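Local coordinates for host-nuclease inhibitor protein Gam, putative (Desulfovibrio vulgaris, PDB 2P2U) that probably binds double-stranded DNA, as a member of the phage Mu Gam-like family, which is thought to shield DNA ends from host nucleases, at the interface of chains A and B. Coordinates in Å, arbitrary orientation; residue numbers count along the deposited sequence, not the author numbering. Chains: chain A/B, Host-nuclease inhibitor protein Gam, putative.

Contacts 1, 3 and 4 form one cluster where the start of helix 15-74 in chain A meets the end of the same helix in chain B. The C-alpha centre of contact 1 lies about 9 Å from those of contacts 3 and 4, which are about 15 Å from each other; contacts 1 and 3 share B:Leu88. Contact 2 stands apart, about 37 Å from contact 1 and 43 Å from contact 3, among short helices beyond the long strands. The two-fold repeats each, so in the deposited assembly the chains meet at both ends of the long helices and at contact 2, probably as an interlocked dimer.

Contact 1: the interface of chains A and B. Residues chain A 22, 157-160; chain B 68, 88, 91-93.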
ATOM      1  N   LEU A  22      24.081  24.157 -11.442  1.00 56.67           N
ATOM      2  CA  LEU A  22      22.807  23.764 -12.084  1.00 56.85           C
ATOM      3  C   LEU A  22      22.935  23.192 -13.485  1.00 58.54           C
ATOM      4  O   LEU A  22      21.910  23.006 -14.158  1.00 59.18           O
ATOM      5  CB  LEU A  22      21.819  24.914 -12.243  1.00 56.03           C
ATOM      6  CG  LEU A  22      21.262  25.832 -11.179  1.00 54.84           C
ATOM      7  CD1 LEU A  22      19.895  26.219 -11.622  1.00 54.64           C
ATOM      8  CD2 LEU A  22      21.201  25.156  -9.856  1.00 55.26           C
ATOM      9  N   PHE A 157      14.120  27.631  -0.035  1.00 73.78           N
ATOM     10  CA  PHE A 157      14.981  27.661  -1.238  1.00 74.12           C
ATOM     11  C   PHE A 157      14.575  26.648  -2.266  1.00 73.63           C
ATOM     12  O   PHE A 157      14.436  25.474  -1.952  1.00 73.90           O
ATOM     13  CB  PHE A 157      16.457  27.398  -0.905  1.00 74.68           C
ATOM     14  CG  PHE A 157      17.406  27.542  -2.100  1.00 76.60           C
ATOM     15  CD1 PHE A 157      17.177  28.499  -3.113  1.00 79.35           C
ATOM     16  CD2 PHE A 157      18.547  26.760  -2.197  1.00 76.90           C
ATOM     17  CE1 PHE A 157      18.053  28.649  -4.209  1.00 76.47           C
ATOM     18  CE2 PHE A 157      19.416  26.916  -3.282  1.00 77.53           C
ATOM     19  CZ  PHE A 157      19.167  27.874  -4.274  1.00 77.14           C
ATOM     20  N   TYR A 158      14.420  27.080  -3.511  1.00 72.94           N
ATOM     21  CA  TYR A 158      14.173  26.096  -4.536  1.00 72.28           C
ATOM     22  C   TYR A 158      15.055  26.262  -5.769  1.00 72.40           C
ATOM     23  O   TYR A 158      15.124  27.360  -6.361  1.00 72.81           O
ATOM     24  CB  TYR A 158      12.709  26.116  -4.911  1.00 72.09           C
ATOM     25  CG  TYR A 158      12.296  27.265  -5.786  1.00 71.22           C
ATOM     26  CD1 TYR A 158      12.144  27.076  -7.164  1.00 71.68           C
ATOM     27  CD2 TYR A 158      12.063  28.525  -5.253  1.00 69.20           C
ATOM     28  CE1 TYR A 158      11.743  28.111  -8.005  1.00 71.81           C
ATOM     29  CE2 TYR A 158      11.664  29.575  -6.074  1.00 72.33           C
ATOM     30  CZ  TYR A 158      11.498  29.355  -7.472  1.00 73.21           C
ATOM     31  OH  TYR A 158      11.090  30.366  -8.328  1.00 71.11           O
ATOM     32  N   ILE A 159      15.736  25.167  -6.120  1.00 71.59           N
ATOM     33  CA  ILE A 159      16.398  24.996  -7.416  1.00 70.48           C
ATOM     34  C   ILE A 159      15.422  24.215  -8.218  1.00 70.91           C
ATOM     35  O   ILE A 159      15.019  23.126  -7.800  1.00 71.42           O
ATOM     36  CB  ILE A 159      17.595  24.066  -7.329  1.00 69.80           C
ATOM     37  CG1 ILE A 159      18.734  24.674  -6.488  1.00 67.62           C
ATOM     38  CG2 ILE A 159      18.006  23.685  -8.730  1.00 68.35           C
ATOM     39  CD1 ILE A 159      19.702  23.664  -5.918  1.00 61.97           C
ATOM     40  N   GLU A 160      15.047  24.720  -9.374  1.00 71.07           N
ATOM     41  CA  GLU A 160      14.036  24.028 -10.149  1.00 71.44           C
ATOM     42  C   GLU A 160      14.356  23.805 -11.660  1.00 71.93           C
ATOM     43  O   GLU A 160      13.783  24.487 -12.532  1.00 73.02           O
ATOM     44  CB  GLU A 160      12.737  24.749  -9.932  1.00 70.73           C
ATOM     45  CG  GLU A 160      11.651  24.366 -10.849  1.00 72.95           C
ATOM     46  CD  GLU A 160      10.681  25.517 -11.036  1.00 78.41           C
ATOM     47  OE1 GLU A 160      10.297  26.196 -10.004  1.00 75.43           O
ATOM     48  OE2 GLU A 160      10.320  25.733 -12.236  1.00 79.24           O
TER
ATOM     49  N   VAL B  68      24.629  25.792  -3.723  1.00 71.03           N
ATOM     50  CA  VAL B  68      23.901  26.910  -4.319  1.00 71.05           C
ATOM     51  C   VAL B  68      23.074  27.571  -3.218  1.00 71.83           C
ATOM     52  O   VAL B  68      22.761  28.774  -3.273  1.00 71.81           O
ATOM     53  CB  VAL B  68      22.995  26.453  -5.505  1.00 70.36           C
ATOM     54  CG1 VAL B  68      22.137  27.576  -6.058  1.00 68.69           C
ATOM     55  CG2 VAL B  68      23.827  25.909  -6.600  1.00 70.19           C
ATOM     56  N   LEU B  88      18.606  30.775 -14.429  1.00 70.23           N
ATOM     57  CA  LEU B  88      20.023  30.445 -14.678  1.00 68.54           C
ATOM     58  C   LEU B  88      20.265  29.652 -15.997  1.00 67.75           C
ATOM     59  O   LEU B  88      21.282  28.963 -16.160  1.00 66.82           O
ATOM     60  CB  LEU B  88      20.671  29.772 -13.460  1.00 67.68           C
ATOM     61  CG  LEU B  88      20.840  30.566 -12.162  1.00 68.13           C
ATOM     62  CD1 LEU B  88      21.698  29.881 -11.045  1.00 67.03           C
ATOM     63  CD2 LEU B  88      21.419  31.914 -12.463  1.00 69.80           C
ATOM     64  N   GLY B  91      18.079  26.288 -15.277  1.00 70.26           N
ATOM     65  CA  GLY B  91      16.849  26.272 -14.535  1.00 70.76           C
ATOM     66  C   GLY B  91      16.846  27.403 -13.559  1.00 70.66           C
ATOM     67  O   GLY B  91      17.808  28.146 -13.492  1.00 70.92           O
ATOM     68  N   THR B  92      15.760  27.527 -12.803  1.00 70.51           N
ATOM     69  CA  THR B  92      15.572  28.648 -11.899  1.00 70.11           C
ATOM     70  C   THR B  92      15.986  28.336 -10.467  1.00 69.91           C
ATOM     71  O   THR B  92      15.891  27.197 -10.019  1.00 70.07           O
ATOM     72  CB  THR B  92      14.135  29.085 -11.938  1.00 70.12           C
ATOM     73  OG1 THR B  92      13.834  29.531 -13.265  1.00 69.74           O
ATOM     74  CG2 THR B  92      13.920  30.203 -10.972  1.00 71.02           C
ATOM     75  N   ILE B  93      16.496  29.332  -9.760  1.00 69.78           N
ATOM     76  CA  ILE B  93      16.622  29.200  -8.331  1.00 70.35           C
ATOM     77  C   ILE B  93      15.801  30.281  -7.683  1.00 71.51           C
ATOM     78  O   ILE B  93      15.093  31.014  -8.380  1.00 71.73           O
ATOM     79  CB  ILE B  93      18.029  29.282  -7.821  1.00 69.30           C
ATOM     80  CG1 ILE B  93      18.617  30.655  -8.144  1.00 70.51           C
ATOM     81  CG2 ILE B  93      18.828  28.174  -8.363  1.00 67.90           C
ATOM     82  CD1 ILE B  93      19.791  31.026  -7.249  1.00 70.73           C
TER
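A:Leu22 projects from helix 15-74 and lays its CD1 methyl against chain B, where it comes 3.4 Å from the carbonyl O of B:Gly91. The same methyl packs at 4.1 Å against CB of B:Leu88, the two leucines crossing at about a right angle. B:Thr92 bonds through its backbone: its carbonyl O takes the N-H of A:Glu160 in a 2.7 Å bond, 166° at the hydrogen. This is a short antiparallel bridge. The B:Thr92 side chain runs beside A:Tyr158, pointing the same way, its CG2 near the phenol OH. B:Ile93 packs against A:Leu22, A:Ile159 and A:Phe157. With chi1 62° placing CG1 between the backbone N and the carbonyl carbon, CG2 is anti to the carbonyl carbon and faces CD1 of A:Leu22 (3.9 Å) and CG1 of A:Ile159, while CB rests 3.7 Å from CE1 of A:Phe157. That ring also receives B:Val68, whose CG1 meets CZ at the ring edge, in plane, at 3.5 Å. The site sits where the last modelled residues of chain A, strands 149-157 and 160-161, run beside strand 91-92 of chain B, next to the paired long helices.

Contact 2: the interface of chains A and B. Residues chain A 135-136, 139, 143, 147; chain B 116, 121, 123-124.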
ATOM      1  N   ALA A 135     -10.825  22.337   5.665  1.00 68.09           N
ATOM      2  CA  ALA A 135     -11.687  23.356   6.267  1.00 67.78           C
ATOM      3  C   ALA A 135     -10.800  24.240   7.135  1.00 67.94           C
ATOM      4  O   ALA A 135     -11.121  25.383   7.388  1.00 67.93           O
ATOM      5  CB  ALA A 135     -12.746  22.739   7.082  1.00 67.99           C
HETATM    6  N   MSE A 136      -9.663  23.698   7.561  1.00 68.23           N
HETATM    7  CA  MSE A 136      -8.755  24.416   8.437  1.00 68.60           C
HETATM    8  C   MSE A 136      -8.227  25.647   7.697  1.00 69.43           C
HETATM    9  O   MSE A 136      -8.532  26.787   8.083  1.00 69.58           O
HETATM   10  CB  MSE A 136      -7.611  23.513   8.968  1.00 68.54           C
HETATM   11  CG  MSE A 136      -7.998  22.458  10.046  1.00 65.89           C
HETATM   12 SE   MSE A 136      -9.398  23.033  11.303  1.00 67.74          SE
HETATM   13  CE  MSE A 136      -9.599  21.421  12.287  1.00 71.61           C
ATOM     14  N   TRP A 139      -9.578  29.132   8.042  1.00 60.10           N
ATOM     15  CA  TRP A 139      -9.634  29.735   9.413  1.00 58.06           C
ATOM     16  C   TRP A 139      -8.583  30.803   9.693  1.00 56.75           C
ATOM     17  O   TRP A 139      -7.443  30.655   9.289  1.00 57.10           O
ATOM     18  CB  TRP A 139      -9.480  28.649  10.503  1.00 56.71           C
ATOM     19  CG  TRP A 139     -10.691  27.757  10.624  1.00 55.67           C
ATOM     20  CD1 TRP A 139     -11.718  27.651   9.728  1.00 52.39           C
ATOM     21  CD2 TRP A 139     -10.979  26.836  11.679  1.00 54.25           C
ATOM     22  NE1 TRP A 139     -12.616  26.739  10.161  1.00 52.87           N
ATOM     23  CE2 TRP A 139     -12.195  26.213  11.355  1.00 53.88           C
ATOM     24  CE3 TRP A 139     -10.323  26.480  12.878  1.00 55.14           C
ATOM     25  CZ2 TRP A 139     -12.793  25.233  12.181  1.00 53.21           C
ATOM     26  CZ3 TRP A 139     -10.918  25.513  13.708  1.00 54.42           C
ATOM     27  CH2 TRP A 139     -12.141  24.904  13.344  1.00 54.17           C
ATOM     28  N   ARG A 143      -8.761  30.947  15.599  1.00 47.66           N
ATOM     29  CA  ARG A 143      -9.610  29.778  15.605  1.00 46.98           C
ATOM     30  C   ARG A 143      -8.743  28.530  15.572  1.00 45.96           C
ATOM     31  O   ARG A 143      -8.964  27.565  16.297  1.00 46.69           O
ATOM     32  CB  ARG A 143     -10.607  29.820  14.472  1.00 46.88           C
ATOM     33  CG  ARG A 143     -11.700  30.843  14.786  1.00 50.99           C
ATOM     34  CD  ARG A 143     -12.894  30.714  13.858  1.00 56.20           C
ATOM     35  NE  ARG A 143     -13.673  29.532  14.205  1.00 62.85           N
ATOM     36  CZ  ARG A 143     -14.398  28.799  13.357  1.00 66.25           C
ATOM     37  NH1 ARG A 143     -14.426  29.084  12.063  1.00 66.86           N
ATOM     38  NH2 ARG A 143     -15.096  27.749  13.806  1.00 69.16           N
ATOM     39  N   VAL A 147      -8.330  25.198  18.669  1.00 36.39           N
ATOM     40  CA  VAL A 147      -8.339  23.786  18.443  1.00 35.76           C
ATOM     41  C   VAL A 147      -6.944  23.165  18.433  1.00 36.59           C
ATOM     42  O   VAL A 147      -6.777  21.992  18.026  1.00 35.93           O
ATOM     43  CB  VAL A 147      -9.046  23.435  17.197  1.00 35.59           C
ATOM     44  CG1 VAL A 147     -10.433  23.981  17.252  1.00 36.76           C
ATOM     45  CG2 VAL A 147      -8.318  23.935  16.056  1.00 34.30           C
TER
ATOM     46  N   LEU B 116     -12.344  19.860  18.422  1.00 33.93           N
ATOM     47  CA  LEU B 116     -13.269  20.182  17.323  1.00 34.33           C
ATOM     48  C   LEU B 116     -14.639  19.727  17.747  1.00 35.75           C
ATOM     49  O   LEU B 116     -15.620  20.359  17.408  1.00 37.07           O
ATOM     50  CB  LEU B 116     -12.811  19.581  15.989  1.00 33.75           C
ATOM     51  CG  LEU B 116     -11.679  20.493  15.417  1.00 33.80           C
ATOM     52  CD1 LEU B 116     -10.753  19.749  14.494  1.00 25.78           C
ATOM     53  CD2 LEU B 116     -12.268  21.718  14.762  1.00 28.56           C
ATOM     54  N   ILE B 121     -17.734  21.352  15.831  1.00 44.64           N
ATOM     55  CA  ILE B 121     -17.304  21.656  14.492  1.00 45.93           C
ATOM     56  C   ILE B 121     -17.197  20.330  13.786  1.00 47.64           C
ATOM     57  O   ILE B 121     -16.176  19.673  13.846  1.00 46.43           O
ATOM     58  CB  ILE B 121     -15.880  22.353  14.443  1.00 45.49           C
ATOM     59  CG1 ILE B 121     -15.860  23.645  15.212  1.00 44.41           C
ATOM     60  CG2 ILE B 121     -15.506  22.664  13.044  1.00 43.78           C
ATOM     61  CD1 ILE B 121     -16.856  24.621  14.700  1.00 46.70           C
ATOM     62  N   GLU B 123     -17.461  19.896  10.389  1.00 54.49           N
ATOM     63  CA  GLU B 123     -16.614  20.165   9.172  1.00 55.64           C
ATOM     64  C   GLU B 123     -15.107  19.985   9.387  1.00 55.06           C
ATOM     65  O   GLU B 123     -14.366  19.750   8.438  1.00 55.49           O
ATOM     66  CB  GLU B 123     -16.829  21.587   8.593  1.00 56.82           C
ATOM     67  CG  GLU B 123     -17.030  22.728   9.596  1.00 61.36           C
ATOM     68  CD  GLU B 123     -18.451  22.717  10.202  1.00 70.46           C
ATOM     69  OE1 GLU B 123     -18.843  21.746  10.906  1.00 72.90           O
ATOM     70  OE2 GLU B 123     -19.211  23.681   9.961  1.00 76.32           O
ATOM     71  N   GLY B 124     -14.655  20.106  10.629  1.00 53.42           N
ATOM     72  CA  GLY B 124     -13.279  19.868  10.888  1.00 52.40           C
ATOM     73  C   GLY B 124     -12.846  18.413  10.884  1.00 52.21           C
ATOM     74  O   GLY B 124     -11.629  18.132  10.899  1.00 52.15           O
TER
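B:Leu116 and B:Ile121 close on the six-membered end of the A:Trp139 indole. The leucine comes in obliquely, its CD2 methyl 3.5 Å from CH2 of the tryptophan. B:Ile121 slides past the indole in the opposite direction and sets its CG2 branch at the ring edge, in plane, 3.8 Å from CZ2. That branch is anti to the backbone N, while CG1 (chi1 -59°) lies beside the N and carries CD1 away toward A:Arg143. There CD1 meets the edge of the guanidinium, in its plane, 3.7 Å from NH2. Residues of chain A hold the indole between them: A:Arg143 puts NH1 3.5 Å above one face, offset toward the rim, and the selenium of A:Met136, a selenomethionine, lies 3.7 Å over the opposite face. The bend at chi3 of the arginine (74°) folds its guanidinium back over the ring. With both faces occupied, the tryptophan should be kept from turning, its edge presented to chain B. A:Val147 adds CG1, 3.8 Å from CD2 of B:Leu116, so A:Trp139 and A:Val147 are among the groups that pack on this methyl. The contact is mainly apolar: the arginine guanidinium and the carbonyl O of B:Glu123 meet carbon across it, and polar atoms of the two chains do not pair here. It lies far from the long helices, where helix 109-118 and the following loop of chain B pack against helices 133-136 and 141-146 of chain A.

Contact 3: the interface of chains A and B. Residues chain A 12-15, 18; chain B 71, 79, 86, 88.
B:Phe71 is pressed into the turn formed by A:Val12, A:Asp14 and A:Ile15, and it buries more surface than any other residue here. Its CG is anti to the backbone N (chi1 162°), which swings the ring away from its own helix and toward chain A. A:Val12 crosses it at about a right angle and holds CG1 4.2 Å above one face, toward the rim, while its CB lies 3.9 Å from CB of the phenylalanine. A:Asp14 touches with its backbone, CA standing 3.7 Å from CE1. A:Ile15 comes to the ring edge, in plane, CD1 4.0 Å from CZ. Further out, the isoleucine is flanked more loosely from chain B: the selenium of B:Met79, a selenomethionine, is 4.3 Å from CD1, and CD2 of B:Leu86 is equally far from CG1. One helical turn along, the A:Ala18 CB meets the CD1 methyl of B:Leu88 at 3.5 Å. The side chains that meet are hydrocarbon, with backbone of A:Val12 and A:Asp14 against the ring. Together these groups pack the lead-in and first turn of helix 15-74 in chain A onto the last turns of that helix in chain B, which probably helps to hold the ends of the helix pair together.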
ATOM      1  N   VAL A  12      29.817  28.038  -3.746  1.00 73.99           N
ATOM      2  CA  VAL A  12      29.360  28.730  -4.944  1.00 73.44           C
ATOM      3  C   VAL A  12      29.500  30.273  -4.864  1.00 74.07           C
ATOM      4  O   VAL A  12      28.517  30.982  -4.807  1.00 74.43           O
ATOM      5  CB  VAL A  12      27.924  28.321  -5.303  1.00 72.86           C
ATOM      6  CG1 VAL A  12      27.550  28.858  -6.665  1.00 71.87           C
ATOM      7  CG2 VAL A  12      27.792  26.805  -5.278  1.00 71.77           C
ATOM      8  N   ALA A  13      30.736  30.781  -4.907  1.00 74.48           N
ATOM      9  CA  ALA A  13      31.031  32.224  -4.709  1.00 73.64           C
ATOM     10  C   ALA A  13      30.423  33.292  -5.665  1.00 72.58           C
ATOM     11  O   ALA A  13      30.489  34.486  -5.327  1.00 72.53           O
ATOM     12  CB  ALA A  13      32.573  32.461  -4.521  1.00 73.53           C
ATOM     13  N   ASP A  14      29.839  32.914  -6.806  1.00 70.73           N
ATOM     14  CA  ASP A  14      29.251  33.949  -7.668  1.00 69.99           C
ATOM     15  C   ASP A  14      28.225  33.434  -8.648  1.00 68.88           C
ATOM     16  O   ASP A  14      28.052  32.243  -8.785  1.00 68.74           O
ATOM     17  CB  ASP A  14      30.356  34.762  -8.370  1.00 71.04           C
ATOM     18  CG  ASP A  14      30.810  34.153  -9.704  1.00 73.26           C
ATOM     19  OD1 ASP A  14      29.948  33.752 -10.507  1.00 76.01           O
ATOM     20  OD2 ASP A  14      32.032  34.112  -9.972  1.00 74.34           O
ATOM     21  N   ILE A  15      27.529  34.315  -9.343  1.00 68.09           N
ATOM     22  CA  ILE A  15      26.454  33.832 -10.208  1.00 67.98           C
ATOM     23  C   ILE A  15      26.887  32.826 -11.295  1.00 67.74           C
ATOM     24  O   ILE A  15      26.169  31.899 -11.562  1.00 67.66           O
ATOM     25  CB  ILE A  15      25.558  34.986 -10.770  1.00 68.30           C
ATOM     26  CG1 ILE A  15      24.370  35.224  -9.840  1.00 68.79           C
ATOM     27  CG2 ILE A  15      25.023  34.691 -12.198  1.00 68.93           C
ATOM     28  CD1 ILE A  15      24.613  36.352  -8.778  1.00 75.05           C
ATOM     29  N   ALA A  18      27.008  29.349  -9.962  1.00 64.53           N
ATOM     30  CA  ALA A  18      25.734  28.744  -9.699  1.00 64.51           C
ATOM     31  C   ALA A  18      25.347  28.058 -10.997  1.00 64.55           C
ATOM     32  O   ALA A  18      25.311  26.826 -11.062  1.00 65.82           O
ATOM     33  CB  ALA A  18      24.699  29.771  -9.250  1.00 64.02           C
TER
ATOM     34  N   PHE B  71      24.959  29.891  -0.733  1.00 72.28           N
ATOM     35  CA  PHE B  71      25.207  31.027  -1.660  1.00 70.95           C
ATOM     36  C   PHE B  71      23.984  31.895  -1.859  1.00 71.63           C
ATOM     37  O   PHE B  71      24.098  33.098  -1.731  1.00 72.00           O
ATOM     38  CB  PHE B  71      25.749  30.556  -3.022  1.00 69.65           C
ATOM     39  CG  PHE B  71      25.625  31.589  -4.140  1.00 66.56           C
ATOM     40  CD1 PHE B  71      26.550  32.599  -4.288  1.00 63.08           C
ATOM     41  CD2 PHE B  71      24.581  31.542  -5.043  1.00 64.48           C
ATOM     42  CE1 PHE B  71      26.433  33.516  -5.297  1.00 59.03           C
ATOM     43  CE2 PHE B  71      24.475  32.468  -6.060  1.00 60.41           C
ATOM     44  CZ  PHE B  71      25.397  33.445  -6.172  1.00 61.63           C
HETATM   45  N   MSE B  79      19.849  39.986  -4.220  1.00104.34           N
HETATM   46  CA  MSE B  79      19.803  39.084  -5.365  1.00105.87           C
HETATM   47  C   MSE B  79      18.411  38.782  -5.904  1.00104.98           C
HETATM   48  O   MSE B  79      18.248  38.620  -7.123  1.00104.74           O
HETATM   49  CB  MSE B  79      20.516  37.799  -4.993  1.00105.56           C
HETATM   50  CG  MSE B  79      21.107  37.028  -6.154  1.00107.42           C
HETATM   51 SE   MSE B  79      21.975  35.380  -5.491  1.00111.39          SE
HETATM   52  CE  MSE B  79      21.171  34.165  -6.772  1.00107.73           C
ATOM     53  N   LEU B  86      15.610  34.150  -9.764  1.00 84.53           N
ATOM     54  CA  LEU B  86      16.686  34.343 -10.729  1.00 81.71           C
ATOM     55  C   LEU B  86      16.813  33.164 -11.729  1.00 79.03           C
ATOM     56  O   LEU B  86      17.155  32.059 -11.327  1.00 78.73           O
ATOM     57  CB  LEU B  86      17.971  34.551  -9.920  1.00 81.98           C
ATOM     58  CG  LEU B  86      19.326  34.583 -10.595  1.00 82.73           C
ATOM     59  CD1 LEU B  86      19.748  36.038 -10.890  1.00 83.91           C
ATOM     60  CD2 LEU B  86      20.343  33.833  -9.718  1.00 81.17           C
ATOM     61  N   LEU B  88      18.606  30.775 -14.429  1.00 70.23           N
ATOM     62  CA  LEU B  88      20.023  30.445 -14.678  1.00 68.54           C
ATOM     63  C   LEU B  88      20.265  29.652 -15.997  1.00 67.75           C
ATOM     64  O   LEU B  88      21.282  28.963 -16.160  1.00 66.82           O
ATOM     65  CB  LEU B  88      20.671  29.772 -13.460  1.00 67.68           C
ATOM     66  CG  LEU B  88      20.840  30.566 -12.162  1.00 68.13           C
ATOM     67  CD1 LEU B  88      21.698  29.881 -11.045  1.00 67.03           C
ATOM     68  CD2 LEU B  88      21.419  31.914 -12.463  1.00 69.80           C
TER

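Contact 4: the interface of chains A and B. Residues chain A 25, 28-29, 161; chain B 61, 64-65.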
ATOM      1  N   ILE A  25      24.096  19.368 -11.702  1.00 59.16           N
ATOM      2  CA  ILE A  25      22.840  18.878 -11.162  1.00 59.23           C
ATOM      3  C   ILE A  25      21.987  18.344 -12.315  1.00 60.30           C
ATOM      4  O   ILE A  25      21.650  17.173 -12.299  1.00 61.57           O
ATOM      5  CB  ILE A  25      22.075  19.958 -10.312  1.00 58.97           C
ATOM      6  CG1 ILE A  25      22.660  20.068  -8.891  1.00 56.56           C
ATOM      7  CG2 ILE A  25      20.605  19.711 -10.296  1.00 56.58           C
ATOM      8  CD1 ILE A  25      22.577  21.462  -8.267  1.00 53.40           C
ATOM      9  N   ILE A  28      23.300  14.908 -13.595  1.00 60.80           N
ATOM     10  CA  ILE A  28      22.890  13.918 -12.617  1.00 61.23           C
ATOM     11  C   ILE A  28      21.416  13.527 -12.738  1.00 62.00           C
ATOM     12  O   ILE A  28      21.122  12.349 -12.806  1.00 61.94           O
ATOM     13  CB  ILE A  28      23.116  14.411 -11.159  1.00 60.90           C
ATOM     14  CG1 ILE A  28      24.452  15.116 -10.998  1.00 60.66           C
ATOM     15  CG2 ILE A  28      23.028  13.241 -10.170  1.00 60.96           C
ATOM     16  CD1 ILE A  28      25.673  14.239 -11.252  1.00 60.50           C
ATOM     17  N   ASP A  29      20.502  14.493 -12.717  1.00 62.76           N
ATOM     18  CA  ASP A  29      19.077  14.198 -12.880  1.00 64.45           C
ATOM     19  C   ASP A  29      18.858  13.381 -14.155  1.00 65.21           C
ATOM     20  O   ASP A  29      17.990  12.512 -14.220  1.00 64.89           O
ATOM     21  CB  ASP A  29      18.228  15.478 -13.012  1.00 64.26           C
ATOM     22  CG  ASP A  29      17.766  16.036 -11.674  1.00 65.41           C
ATOM     23  OD1 ASP A  29      18.471  15.920 -10.651  1.00 62.91           O
ATOM     24  OD2 ASP A  29      16.679  16.648 -11.664  1.00 69.21           O
ATOM     25  N   ILE A 161      15.241  22.840 -11.947  1.00 71.44           N
ATOM     26  CA  ILE A 161      15.636  22.389 -13.305  1.00 71.55           C
ATOM     27  C   ILE A 161      14.540  22.267 -14.369  1.00 72.59           C
ATOM     28  O   ILE A 161      13.409  21.948 -14.048  1.00 72.75           O
ATOM     29  CB  ILE A 161      16.289  21.054 -13.207  1.00 71.10           C
ATOM     30  CG1 ILE A 161      17.390  21.117 -12.155  1.00 71.26           C
ATOM     31  CG2 ILE A 161      16.799  20.625 -14.551  1.00 70.90           C
ATOM     32  CD1 ILE A 161      18.033  19.802 -11.895  1.00 73.95           C
TER
ATOM     33  N   ARG B  61      24.871  15.372  -6.058  1.00 67.92           N
ATOM     34  CA  ARG B  61      23.781  16.321  -6.254  1.00 66.75           C
ATOM     35  C   ARG B  61      23.480  17.101  -4.978  1.00 67.42           C
ATOM     36  O   ARG B  61      23.038  18.215  -5.060  1.00 67.86           O
ATOM     37  CB  ARG B  61      22.546  15.628  -6.772  1.00 65.51           C
ATOM     38  CG  ARG B  61      21.458  16.565  -7.128  1.00 61.26           C
ATOM     39  CD  ARG B  61      20.288  15.764  -7.557  1.00 54.51           C
ATOM     40  NE  ARG B  61      19.310  16.519  -8.331  1.00 55.12           N
ATOM     41  CZ  ARG B  61      18.521  17.502  -7.870  1.00 52.83           C
ATOM     42  NH1 ARG B  61      17.633  18.062  -8.697  1.00 48.99           N
ATOM     43  NH2 ARG B  61      18.609  17.912  -6.601  1.00 51.21           N
ATOM     44  N   LEU B  64      25.978  20.084  -4.244  1.00 73.25           N
ATOM     45  CA  LEU B  64      25.739  21.156  -5.209  1.00 73.17           C
ATOM     46  C   LEU B  64      24.489  21.862  -4.849  1.00 74.80           C
ATOM     47  O   LEU B  64      24.470  23.089  -4.789  1.00 75.29           O
ATOM     48  CB  LEU B  64      25.535  20.613  -6.616  1.00 72.24           C
ATOM     49  CG  LEU B  64      26.648  19.815  -7.259  1.00 70.73           C
ATOM     50  CD1 LEU B  64      26.086  19.070  -8.422  1.00 69.40           C
ATOM     51  CD2 LEU B  64      27.820  20.698  -7.660  1.00 69.14           C
ATOM     52  N   GLU B  65      23.416  21.084  -4.675  1.00 76.07           N
ATOM     53  CA  GLU B  65      22.152  21.603  -4.158  1.00 77.13           C
ATOM     54  C   GLU B  65      22.350  22.466  -2.910  1.00 76.16           C
ATOM     55  O   GLU B  65      21.910  23.601  -2.888  1.00 76.48           O
ATOM     56  CB  GLU B  65      21.193  20.474  -3.841  1.00 77.12           C
ATOM     57  CG  GLU B  65      19.799  20.973  -3.432  1.00 80.25           C
ATOM     58  CD  GLU B  65      18.781  19.845  -3.271  1.00 80.04           C
ATOM     59  OE1 GLU B  65      18.860  18.840  -4.054  1.00 80.82           O
ATOM     60  OE2 GLU B  65      17.917  19.993  -2.357  1.00 82.18           O
TER
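Helix 15-74 of chain A, at A:Ile25 to A:Asp29, runs antiparallel to the same helix of chain B, at B:Arg61 to B:Glu65. B:Arg61 hides more surface than any other residue here. Its chain is extended from CG to NE, with CG anti to the backbone N (chi1 -174°), and this carries the guanidinium across to A:Asp29. The salt bridge is made by NE, whose N-H points to the carboxylate OD1 at 2.5 Å, with 157° at the hydrogen. The oxygen is met nearly along its C-O axis and lies close to the guanidinium plane; the two flat groups are just 17° from coplanar. NH1 adds weak bonds to both carboxylate oxygens. At the other end of the guanidinium, NH2 forms a salt bridge of 2.7 Å with OE1 of B:Glu65, one turn along its own helix. Acidic groups thus grip opposite edges of the arginine and should fix its rotation and partly balance its charge. A:Ile25 covers one face, its CG2 3.6 Å above the plane and offset toward the rim. Its other branch slides past B:Leu64 in the opposite direction, with CD1 3.5 Å from CB of the leucine. A:Ile28 crosses the root of the arginine obliquely, its CG2 near CB. From the C-terminal strand, A:Ile161 comes tip to tip with the arginine, its CD1 methyl 3.7 Å from NH1.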